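PppA (Pseudomonas aeruginosa, PDB 6JKV) probably acts as a metal-dependent serine/threonine phosphatase of the PP2C family and is a key regulatory component of the type VI secretion system. Local coordinates at residues Tyr29-Tyr34 with Gly55-Ala60; Arg106-Ala111 with Val190-Glu195; Arg142-Arg147 with Leu151-Arg156. All blocks are in the same frame, centred on the assembly; numbering follows the deposited sequence.

Contact 1: Tyr29-Tyr34 with Gly55-Ala60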
loop_
_atom_site.group_PDB
_atom_site.type_symbol
_atom_site.label_atom_id
_atom_site.label_comp_id
_atom_site.label_asym_id
_atom_site.label_seq_id
_atom_site.Cartn_x
_atom_site.Cartn_y
_atom_site.Cartn_z
ATOM N N TYR A 29 -5.252 10.520 14.434
ATOM C CA TYR A 29 -5.269 9.388 13.482
ATOM C C TYR A 29 -5.090 8.088 14.265
ATOM O O TYR A 29 -4.097 7.968 14.973
ATOM C CB TYR A 29 -4.178 9.561 12.428
ATOM C CG TYR A 29 -4.489 10.606 11.384
ATOM C CD1 TYR A 29 -5.314 10.315 10.308
ATOM C CD2 TYR A 29 -3.979 11.893 11.484
ATOM C CE1 TYR A 29 -5.611 11.264 9.342
ATOM C CE2 TYR A 29 -4.280 12.859 10.537
ATOM C CZ TYR A 29 -5.099 12.545 9.466
ATOM O OH TYR A 29 -5.377 13.526 8.560
ATOM N N ARG A 30 -6.080 7.198 14.178
ATOM C CA ARG A 30 -6.004 5.796 14.654
ATOM C C ARG A 30 -5.665 4.913 13.466
ATOM O O ARG A 30 -6.175 5.190 12.373
ATOM C CB ARG A 30 -7.343 5.282 15.177
ATOM C CG ARG A 30 -7.509 5.358 16.680
ATOM C CD ARG A 30 -8.600 4.416 17.142
ATOM N NE ARG A 30 -9.298 4.919 18.319
ATOM C CZ ARG A 30 -8.987 4.636 19.578
ATOM N NH1 ARG A 30 -7.976 3.843 19.868
ATOM N NH2 ARG A 30 -9.696 5.156 20.560
ATOM N N SER A 31 -4.887 3.859 13.686
ATOM C CA SER A 31 -4.486 2.954 12.591
ATOM C C SER A 31 -4.233 1.556 13.134
ATOM O O SER A 31 -3.943 1.405 14.328
ATOM C CB SER A 31 -3.279 3.494 11.853
ATOM O OG SER A 31 -2.175 3.664 12.732
ATOM N N ALA A 32 -4.350 0.577 12.252
ATOM C CA ALA A 32 -4.063 -0.839 12.543
ATOM C C ALA A 32 -3.712 -1.527 11.229
ATOM O O ALA A 32 -4.213 -1.105 10.171
ATOM C CB ALA A 32 -5.243 -1.507 13.218
ATOM N N SER A 33 -2.872 -2.550 11.311
ATOM C CA SER A 33 -2.425 -3.346 10.150
ATOM C C SER A 33 -2.498 -4.822 10.511
ATOM O O SER A 33 -2.279 -5.174 11.690
ATOM C CB SER A 33 -1.033 -2.985 9.738
ATOM O OG SER A 33 -0.109 -3.525 10.669
ATOM N N TYR A 34 -2.808 -5.642 9.517
ATOM C CA TYR A 34 -2.805 -7.114 9.648
ATOM C C TYR A 34 -2.481 -7.710 8.284
ATOM O O TYR A 34 -3.006 -7.230 7.270
ATOM C CB TYR A 34 -4.141 -7.622 10.187
ATOM C CG TYR A 34 -4.160 -9.093 10.510
ATOM C CD1 TYR A 34 -3.134 -9.690 11.221
ATOM C CD2 TYR A 34 -5.219 -9.893 10.115
ATOM C CE1 TYR A 34 -3.151 -11.044 11.516
ATOM C CE2 TYR A 34 -5.261 -11.245 10.421
ATOM C CZ TYR A 34 -4.210 -11.828 11.100
ATOM O OH TYR A 34 -4.226 -13.158 11.417
ATOM N N GLY A 55 2.847 10.070 11.217
ATOM C CA GLY A 55 1.773 10.283 10.230
ATOM C C GLY A 55 2.029 9.508 8.950
ATOM O O GLY A 55 1.770 10.055 7.890
ATOM N N LEU A 56 2.526 8.275 9.054
ATOM C CA LEU A 56 2.968 7.474 7.886
ATOM C C LEU A 56 2.358 6.082 7.953
ATOM O O LEU A 56 2.427 5.442 9.021
ATOM C CB LEU A 56 4.492 7.362 7.860
ATOM C CG LEU A 56 5.059 6.736 6.586
ATOM C CD1 LEU A 56 4.648 7.534 5.361
ATOM C CD2 LEU A 56 6.575 6.649 6.668
ATOM N N TRP A 57 1.792 5.639 6.835
ATOM C CA TRP A 57 1.218 4.281 6.687
ATOM C C TRP A 57 1.603 3.743 5.317
ATOM O O TRP A 57 1.407 4.454 4.327
ATOM C CB TRP A 57 -0.294 4.314 6.896
ATOM C CG TRP A 57 -0.650 4.940 8.205
ATOM C CD1 TRP A 57 -0.718 4.321 9.416
ATOM C CD2 TRP A 57 -0.955 6.322 8.441
ATOM N NE1 TRP A 57 -1.056 5.221 10.390
ATOM C CE2 TRP A 57 -1.219 6.456 9.816
ATOM C CE3 TRP A 57 -1.044 7.450 7.623
ATOM C CZ2 TRP A 57 -1.571 7.677 10.390
ATOM C CZ3 TRP A 57 -1.392 8.657 8.192
ATOM C CH2 TRP A 57 -1.644 8.767 9.556
ATOM N N VAL A 58 2.152 2.537 5.288
ATOM C CA VAL A 58 2.761 1.963 4.065
ATOM C C VAL A 58 2.288 0.520 3.938
ATOM O O VAL A 58 2.249 -0.186 4.957
ATOM C CB VAL A 58 4.298 2.059 4.104
ATOM C CG1 VAL A 58 4.923 1.384 2.894
ATOM C CG2 VAL A 58 4.772 3.504 4.219
ATOM N N VAL A 59 1.944 0.119 2.719
ATOM C CA VAL A 59 1.822 -1.306 2.321
ATOM C C VAL A 59 2.672 -1.522 1.066
ATOM O O VAL A 59 2.583 -0.705 0.142
ATOM C CB VAL A 59 0.357 -1.699 2.099
ATOM C CG1 VAL A 59 0.245 -3.095 1.502
ATOM C CG2 VAL A 59 -0.448 -1.590 3.387
ATOM N N ALA A 60 3.473 -2.588 1.052
ATOM C CA ALA A 60 4.367 -2.939 -0.072
ATOM C C ALA A 60 4.192 -4.414 -0.432
ATOM O O ALA A 60 4.372 -5.264 0.447
ATOM C CB ALA A 60 5.798 -2.619 0.293
#
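Ser31 OG is held between two partners: Trp57 NE1, which donates to it, and the carboxylate of Asp50, which completes the grip from outside the two segments. The indole bond is weak, with NE1 and OG 3.0 Å apart and an angle of 142° at the hydrogen, although the hydroxyl lies at the edge of the indole, near its plane. Ser31 turns OG in between its own backbone N and carbonyl carbon (chi1 59°), and the methylene carbon comes along with it, Ser31 CB lying 3.2 Å from Trp57 NE1. The benzene end of the same indole meets Tyr29. Trp57 CZ2 lies 3.8 Å from Tyr29 CB, while Trp57 CH2 reaches the start of the phenol ring, 3.8 Å from Tyr29 CG. The two side chains cross at about a right angle, but their ring planes are inclined at 51°, an oblique pairing. The phenol hydroxyl finds its partner beyond the contact, in the carbonyl of Gly130. Over the rim of one indole face lies Gly55 C, 3.6 Å above the plane; with Leu56 this glycine forms a G1 beta bulge against strand 46-51. Strands 29-36 and 56-63 belong to different antiparallel sheets, so the contact bridges the two sheets near an edge of the PP2C beta sandwich, with 8.3 Å between the CA atoms of Ser31 and Trp57. The Trp57 side chain spans this distance and also touches Leu257 and Val259 of strand 254-261 and Ala128 of strand 120-129.

Contact 2: Arg106-Ala111 with Val190-Glu195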
loop_
_atom_site.group_PDB
_atom_site.type_symbol
_atom_site.label_atom_id
_atom_site.label_comp_id
_atom_site.label_asym_id
_atom_site.label_seq_id
_atom_site.Cartn_x
_atom_site.Cartn_y
_atom_site.Cartn_z
ATOM N N ARG A 106 19.191 0.887 -5.066
ATOM C CA ARG A 106 19.833 -0.216 -4.307
ATOM C C ARG A 106 19.312 -1.567 -4.823
ATOM O O ARG A 106 20.130 -2.495 -5.014
ATOM C CB ARG A 106 19.577 -0.055 -2.810
ATOM C CG ARG A 106 19.796 -1.319 -1.990
ATOM C CD ARG A 106 21.224 -1.452 -1.512
ATOM N NE ARG A 106 21.398 -2.668 -0.733
ATOM C CZ ARG A 106 21.900 -3.811 -1.191
ATOM N NH1 ARG A 106 22.312 -3.927 -2.443
ATOM N NH2 ARG A 106 22.010 -4.847 -0.381
ATOM N N VAL A 107 17.996 -1.679 -5.025
ATOM C CA VAL A 107 17.353 -2.947 -5.466
ATOM C C VAL A 107 17.834 -3.259 -6.884
ATOM O O VAL A 107 18.160 -4.433 -7.161
ATOM C CB VAL A 107 15.818 -2.879 -5.355
ATOM C CG1 VAL A 107 15.145 -3.991 -6.143
ATOM C CG2 VAL A 107 15.389 -2.928 -3.899
ATOM N N ARG A 108 17.897 -2.247 -7.747
ATOM C CA ARG A 108 18.398 -2.423 -9.133
ATOM C C ARG A 108 19.821 -2.985 -9.109
ATOM O O ARG A 108 20.077 -3.973 -9.809
ATOM C CB ARG A 108 18.372 -1.097 -9.892
ATOM C CG ARG A 108 16.971 -0.626 -10.245
ATOM C CD ARG A 108 16.290 -1.497 -11.275
ATOM N NE ARG A 108 16.774 -1.216 -12.620
ATOM C CZ ARG A 108 16.272 -1.745 -13.729
ATOM N NH1 ARG A 108 15.259 -2.594 -13.661
ATOM N NH2 ARG A 108 16.783 -1.425 -14.906
ATOM N N GLN A 109 20.698 -2.369 -8.317
ATOM C CA GLN A 109 22.109 -2.799 -8.145
ATOM C C GLN A 109 22.146 -4.269 -7.695
ATOM O O GLN A 109 22.879 -5.064 -8.324
ATOM C CB GLN A 109 22.818 -1.877 -7.151
ATOM C CG GLN A 109 24.147 -2.416 -6.631
ATOM C CD GLN A 109 24.455 -1.924 -5.237
ATOM O OE1 GLN A 109 23.673 -2.128 -4.314
ATOM N NE2 GLN A 109 25.603 -1.283 -5.069
ATOM N N GLU A 110 21.377 -4.620 -6.655
ATOM C CA GLU A 110 21.412 -5.976 -6.049
ATOM C C GLU A 110 20.896 -7.010 -7.057
ATOM O O GLU A 110 21.519 -8.083 -7.182
ATOM C CB GLU A 110 20.605 -6.014 -4.747
ATOM C CG GLU A 110 20.649 -7.362 -4.045
ATOM C CD GLU A 110 22.002 -7.722 -3.454
ATOM O OE1 GLU A 110 22.806 -6.809 -3.220
ATOM O OE2 GLU A 110 22.253 -8.927 -3.251
ATOM N N ALA A 111 19.796 -6.701 -7.748
ATOM C CA ALA A 111 19.163 -7.620 -8.720
ATOM C C ALA A 111 20.129 -7.863 -9.884
ATOM O O ALA A 111 20.294 -9.035 -10.300
ATOM C CB ALA A 111 17.837 -7.062 -9.190
ATOM N N VAL A 190 11.686 -2.153 -10.751
ATOM C CA VAL A 190 11.280 -2.554 -12.129
ATOM C C VAL A 190 12.114 -1.772 -13.143
ATOM O O VAL A 190 12.683 -2.411 -14.058
ATOM C CB VAL A 190 9.774 -2.345 -12.381
ATOM C CG1 VAL A 190 9.391 -2.761 -13.793
ATOM C CG2 VAL A 190 8.936 -3.104 -11.373
ATOM N N HIS A 191 12.148 -0.444 -13.010
ATOM C CA HIS A 191 12.792 0.469 -13.986
ATOM C C HIS A 191 13.998 1.157 -13.348
ATOM O O HIS A 191 14.110 1.176 -12.112
ATOM C CB HIS A 191 11.788 1.499 -14.531
ATOM C CG HIS A 191 10.657 0.883 -15.281
ATOM N ND1 HIS A 191 9.413 0.709 -14.714
ATOM C CD2 HIS A 191 10.592 0.338 -16.517
ATOM C CE1 HIS A 191 8.616 0.117 -15.583
ATOM N NE2 HIS A 191 9.319 -0.138 -16.692
ATOM N N GLU A 192 14.827 1.761 -14.193
ATOM C CA GLU A 192 15.938 2.635 -13.758
ATOM C C GLU A 192 15.383 3.844 -13.006
ATOM O O GLU A 192 15.820 4.068 -11.874
ATOM C CB GLU A 192 16.775 3.104 -14.948
ATOM C CG GLU A 192 18.258 3.094 -14.640
ATOM C CD GLU A 192 18.766 1.707 -14.273
ATOM O OE1 GLU A 192 19.270 1.525 -13.130
ATOM O OE2 GLU A 192 18.615 0.789 -15.111
ATOM N N GLN A 193 14.477 4.601 -13.628
ATOM C CA GLN A 193 13.787 5.748 -12.987
ATOM C C GLN A 193 12.459 5.270 -12.398
ATOM O O GLN A 193 11.576 4.850 -13.158
ATOM C CB GLN A 193 13.568 6.872 -13.996
ATOM C CG GLN A 193 12.798 8.061 -13.436
ATOM C CD GLN A 193 13.297 9.369 -14.009
ATOM O OE1 GLN A 193 14.356 9.861 -13.634
ATOM N NE2 GLN A 193 12.553 9.933 -14.947
ATOM N N LEU A 194 12.329 5.311 -11.077
ATOM C CA LEU A 194 11.045 4.996 -10.412
ATOM C C LEU A 194 10.149 6.226 -10.547
ATOM O O LEU A 194 10.556 7.321 -10.097
ATOM C CB LEU A 194 11.288 4.631 -8.950
ATOM C CG LEU A 194 10.034 4.538 -8.082
ATOM C CD1 LEU A 194 9.191 3.338 -8.479
ATOM C CD2 LEU A 194 10.422 4.465 -6.614
ATOM N N GLU A 195 8.998 6.063 -11.192
ATOM C CA GLU A 195 8.013 7.151 -11.364
ATOM C C GLU A 195 6.855 6.870 -10.411
ATOM O O GLU A 195 6.113 5.904 -10.671
ATOM C CB GLU A 195 7.530 7.231 -12.811
ATOM C CG GLU A 195 8.638 7.128 -13.854
ATOM C CD GLU A 195 9.025 8.451 -14.498
ATOM O OE1 GLU A 195 9.969 8.464 -15.347
ATOM O OE2 GLU A 195 8.381 9.479 -14.151
#
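Arg108 and Glu192 make the ionic part of this contact, a salt bridge between helix 89-114 and the loop ahead of strand 197-202. Arg108 NH2 donates to Glu192 OE2 over 2.9 Å with a nearly straight angle of 164°. The oxygen lies close to the guanidinium plane, but the donor comes from above the carboxylate plane, the two groups being turned 67° apart. Packing of the peptide joining His191 to Glu192 over one guanidinium face is the second part, with His191 C 3.6 Å above its centre. Bends at chi2 and chi3 fold the arginine onto this peptide, bringing CD to 3.5 Å from His191 O. The third element is the loop's carbonyls. Arg108 NH1 lies 2.6 Å from Val190 O, at an angle too poor for a hydrogen bond, and its weak bond goes to Gly189 O; His191 O is taken by Asn104 from one turn earlier in the helix. The contact is thus mostly electrostatic and lies at the surface; the guanidinium faces a carboxylate and the carbonyls of Gly189 and Val190, which would be expected to favour its positive charge, while solvent probably weakens the ion pair.

Contact 3: Arg142-Arg147 with Leu151-Arg156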
loop_
_atom_site.group_PDB
_atom_site.type_symbol
_atom_site.label_atom_id
_atom_site.label_comp_id
_atom_site.label_asym_id
_atom_site.label_seq_id
_atom_site.Cartn_x
_atom_site.Cartn_y
_atom_site.Cartn_z
ATOM N N ARG A 142 -3.389 -0.671 -3.306
ATOM C CA ARG A 142 -4.414 0.384 -3.428
ATOM C C ARG A 142 -4.536 1.169 -2.123
ATOM O O ARG A 142 -4.248 0.626 -1.021
ATOM C CB ARG A 142 -5.755 -0.225 -3.838
ATOM C CG ARG A 142 -5.765 -0.745 -5.265
ATOM C CD ARG A 142 -6.994 -1.573 -5.546
ATOM N NE ARG A 142 -7.011 -2.073 -6.912
ATOM C CZ ARG A 142 -8.106 -2.422 -7.574
ATOM N NH1 ARG A 142 -9.295 -2.314 -7.003
ATOM N NH2 ARG A 142 -8.009 -2.871 -8.811
ATOM N N LEU A 143 -4.929 2.431 -2.273
ATOM C CA LEU A 143 -5.511 3.251 -1.194
ATOM C C LEU A 143 -6.955 3.591 -1.564
ATOM O O LEU A 143 -7.190 4.095 -2.689
ATOM C CB LEU A 143 -4.699 4.525 -1.000
ATOM C CG LEU A 143 -5.387 5.553 -0.113
ATOM C CD1 LEU A 143 -5.263 5.155 1.351
ATOM C CD2 LEU A 143 -4.830 6.937 -0.364
ATOM N N TYR A 144 -7.867 3.321 -0.634
ATOM C CA TYR A 144 -9.284 3.732 -0.700
ATOM C C TYR A 144 -9.580 4.732 0.416
ATOM O O TYR A 144 -8.934 4.685 1.472
ATOM C CB TYR A 144 -10.217 2.538 -0.525
ATOM C CG TYR A 144 -10.189 1.500 -1.614
ATOM C CD1 TYR A 144 -9.251 0.478 -1.597
ATOM C CD2 TYR A 144 -11.135 1.499 -2.622
ATOM C CE1 TYR A 144 -9.245 -0.501 -2.576
ATOM C CE2 TYR A 144 -11.144 0.526 -3.603
ATOM C CZ TYR A 144 -10.197 -0.479 -3.578
ATOM O OH TYR A 144 -10.204 -1.461 -4.529
ATOM N N ARG A 145 -10.558 5.598 0.183
ATOM C CA ARG A 145 -11.107 6.475 1.241
ATOM C C ARG A 145 -12.581 6.139 1.447
ATOM O O ARG A 145 -13.318 6.085 0.461
ATOM C CB ARG A 145 -10.927 7.947 0.882
ATOM C CG ARG A 145 -11.731 8.878 1.779
ATOM C CD ARG A 145 -11.464 10.338 1.525
ATOM N NE ARG A 145 -11.884 10.721 0.191
ATOM C CZ ARG A 145 -11.642 11.900 -0.364
ATOM N NH1 ARG A 145 -10.970 12.822 0.306
ATOM N NH2 ARG A 145 -12.042 12.133 -1.600
ATOM N N LEU A 146 -12.974 5.912 2.699
ATOM C CA LEU A 146 -14.393 5.822 3.098
ATOM C C LEU A 146 -14.796 7.153 3.725
ATOM O O LEU A 146 -14.205 7.543 4.751
ATOM C CB LEU A 146 -14.586 4.671 4.084
ATOM C CG LEU A 146 -16.033 4.404 4.484
ATOM C CD1 LEU A 146 -16.756 3.670 3.369
ATOM C CD2 LEU A 146 -16.101 3.609 5.773
ATOM N N ARG A 147 -15.770 7.822 3.118
ATOM C CA ARG A 147 -16.330 9.091 3.620
ATOM C C ARG A 147 -17.852 9.041 3.488
ATOM O O ARG A 147 -18.344 8.726 2.399
ATOM C CB ARG A 147 -15.740 10.265 2.839
ATOM C CG ARG A 147 -16.359 11.611 3.185
ATOM C CD ARG A 147 -15.685 12.711 2.387
ATOM N NE ARG A 147 -14.390 13.086 2.935
ATOM C CZ ARG A 147 -13.574 14.000 2.408
ATOM N NH1 ARG A 147 -13.907 14.630 1.297
ATOM N NH2 ARG A 147 -12.427 14.284 2.994
ATOM N N LEU A 151 -17.364 4.480 -0.370
ATOM C CA LEU A 151 -15.963 4.095 -0.664
ATOM C C LEU A 151 -15.525 4.678 -2.008
ATOM O O LEU A 151 -16.307 4.671 -2.958
ATOM C CB LEU A 151 -15.830 2.573 -0.679
ATOM C CG LEU A 151 -14.396 2.066 -0.758
ATOM C CD1 LEU A 151 -13.671 2.342 0.546
ATOM C CD2 LEU A 151 -14.372 0.582 -1.084
ATOM N N GLU A 152 -14.280 5.124 -2.080
ATOM C CA GLU A 152 -13.737 5.774 -3.291
ATOM C C GLU A 152 -12.280 5.379 -3.449
ATOM O O GLU A 152 -11.518 5.523 -2.480
ATOM C CB GLU A 152 -13.896 7.286 -3.169
ATOM C CG GLU A 152 -13.128 8.061 -4.211
ATOM C CD GLU A 152 -13.243 9.568 -4.048
ATOM O OE1 GLU A 152 -13.858 10.020 -3.038
ATOM O OE2 GLU A 152 -12.694 10.289 -4.910
ATOM N N ALA A 153 -11.929 4.873 -4.629
ATOM C CA ALA A 153 -10.556 4.480 -4.987
ATOM C C ALA A 153 -9.747 5.757 -5.194
ATOM O O ALA A 153 -10.147 6.582 -6.019
ATOM C CB ALA A 153 -10.559 3.607 -6.224
ATOM N N ILE A 154 -8.666 5.920 -4.437
ATOM C CA ILE A 154 -7.773 7.107 -4.552
ATOM C C ILE A 154 -6.637 6.772 -5.512
ATOM O O ILE A 154 -6.379 7.555 -6.427
ATOM C CB ILE A 154 -7.267 7.546 -3.168
ATOM C CG1 ILE A 154 -8.437 7.830 -2.220
ATOM C CG2 ILE A 154 -6.352 8.751 -3.301
ATOM C CD1 ILE A 154 -9.472 8.786 -2.782
ATOM N N SER A 155 -5.978 5.639 -5.306
ATOM C CA SER A 155 -4.908 5.177 -6.212
ATOM C C SER A 155 -5.543 4.473 -7.411
ATOM O O SER A 155 -6.697 4.022 -7.308
ATOM C CB SER A 155 -3.922 4.288 -5.511
ATOM O OG SER A 155 -4.544 3.075 -5.123
ATOM N N ARG A 156 -4.792 4.384 -8.501
ATOM C CA ARG A 156 -5.194 3.664 -9.732
ATOM C C ARG A 156 -4.043 2.743 -10.134
ATOM O O ARG A 156 -2.913 3.231 -10.310
ATOM C CB ARG A 156 -5.540 4.647 -10.852
ATOM C CG ARG A 156 -5.390 4.056 -12.246
ATOM C CD ARG A 156 -5.974 4.935 -13.322
ATOM N NE ARG A 156 -7.430 4.891 -13.301
ATOM C CZ ARG A 156 -8.213 5.477 -14.192
ATOM N NH1 ARG A 156 -7.682 6.168 -15.190
ATOM N NH2 ARG A 156 -9.528 5.365 -14.091
HETATM O O HOH W 1 -7.812 2.170 -4.984
#
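Leu151 packs against Tyr144 at the apolar centre of the hairpin of strands 142-147 and 150-153. Leu151 CD1 lies 3.6 Å from Tyr144 CB, and CD2 is 3.7 Å from Tyr144 CD2. Leu146 flanks Leu151, and both also touch helix 222-229. On the other face Leu143 and Ile154 lie side by side, Leu143 CD2 3.8 Å from Ile154 CB, and both reach Leu201 of the second sheet. Arg145 and Glu152, with side chains on Leu143's face, form a hydrogen-bonded antiparallel pair, Arg145 N to Glu152 O measuring 2.8 Å. The regular pairing then gives way to an arrangement resembling a classic beta bulge: Leu143 O accepts from Ile154 N, Ser155 N and a water. Just beyond the strand Ser155 OG, turned in by a chi1 of 66°, accepts Leu143 N at 2.9 Å, apparently in place of a backbone carbonyl. Arg142 NH1 donates to Tyr144 OH at 2.8 Å, which, with a weak bond to Asp222, holds the phenol's end; Arg142 NH2 pairs with Asp157. Arg145 NH2 donates to Glu152 OE1 at 3.1 Å in a salt bridge, within the guanidinium plane but above the carboxylate's, while the buried NE has no modelled partner, probably at some energetic cost.

Contacts 1 and 3 involve the two outermost strands of one five-stranded sheet, 29-36 and 150-153, and their centres are 14 Å apart. Contact 1 bridges to the other sheet, while contact 3 closes a hairpin within its own. Contact 2 is peripheral, its centre 25 Å from that of contact 1 and 27 Å from that of contact 3; in sequence, contact 3 falls between its two segments. None of the three touches another. Segment 55-60 runs directly into the manganese ligands Asp61 and Gly62, although the touching residues of contact 1 lie away from the metals. The side chain of Arg142 is about 6 Å from that of Asp214, and those of Arg142 and Val190 are each about 11 Å from a manganese ion.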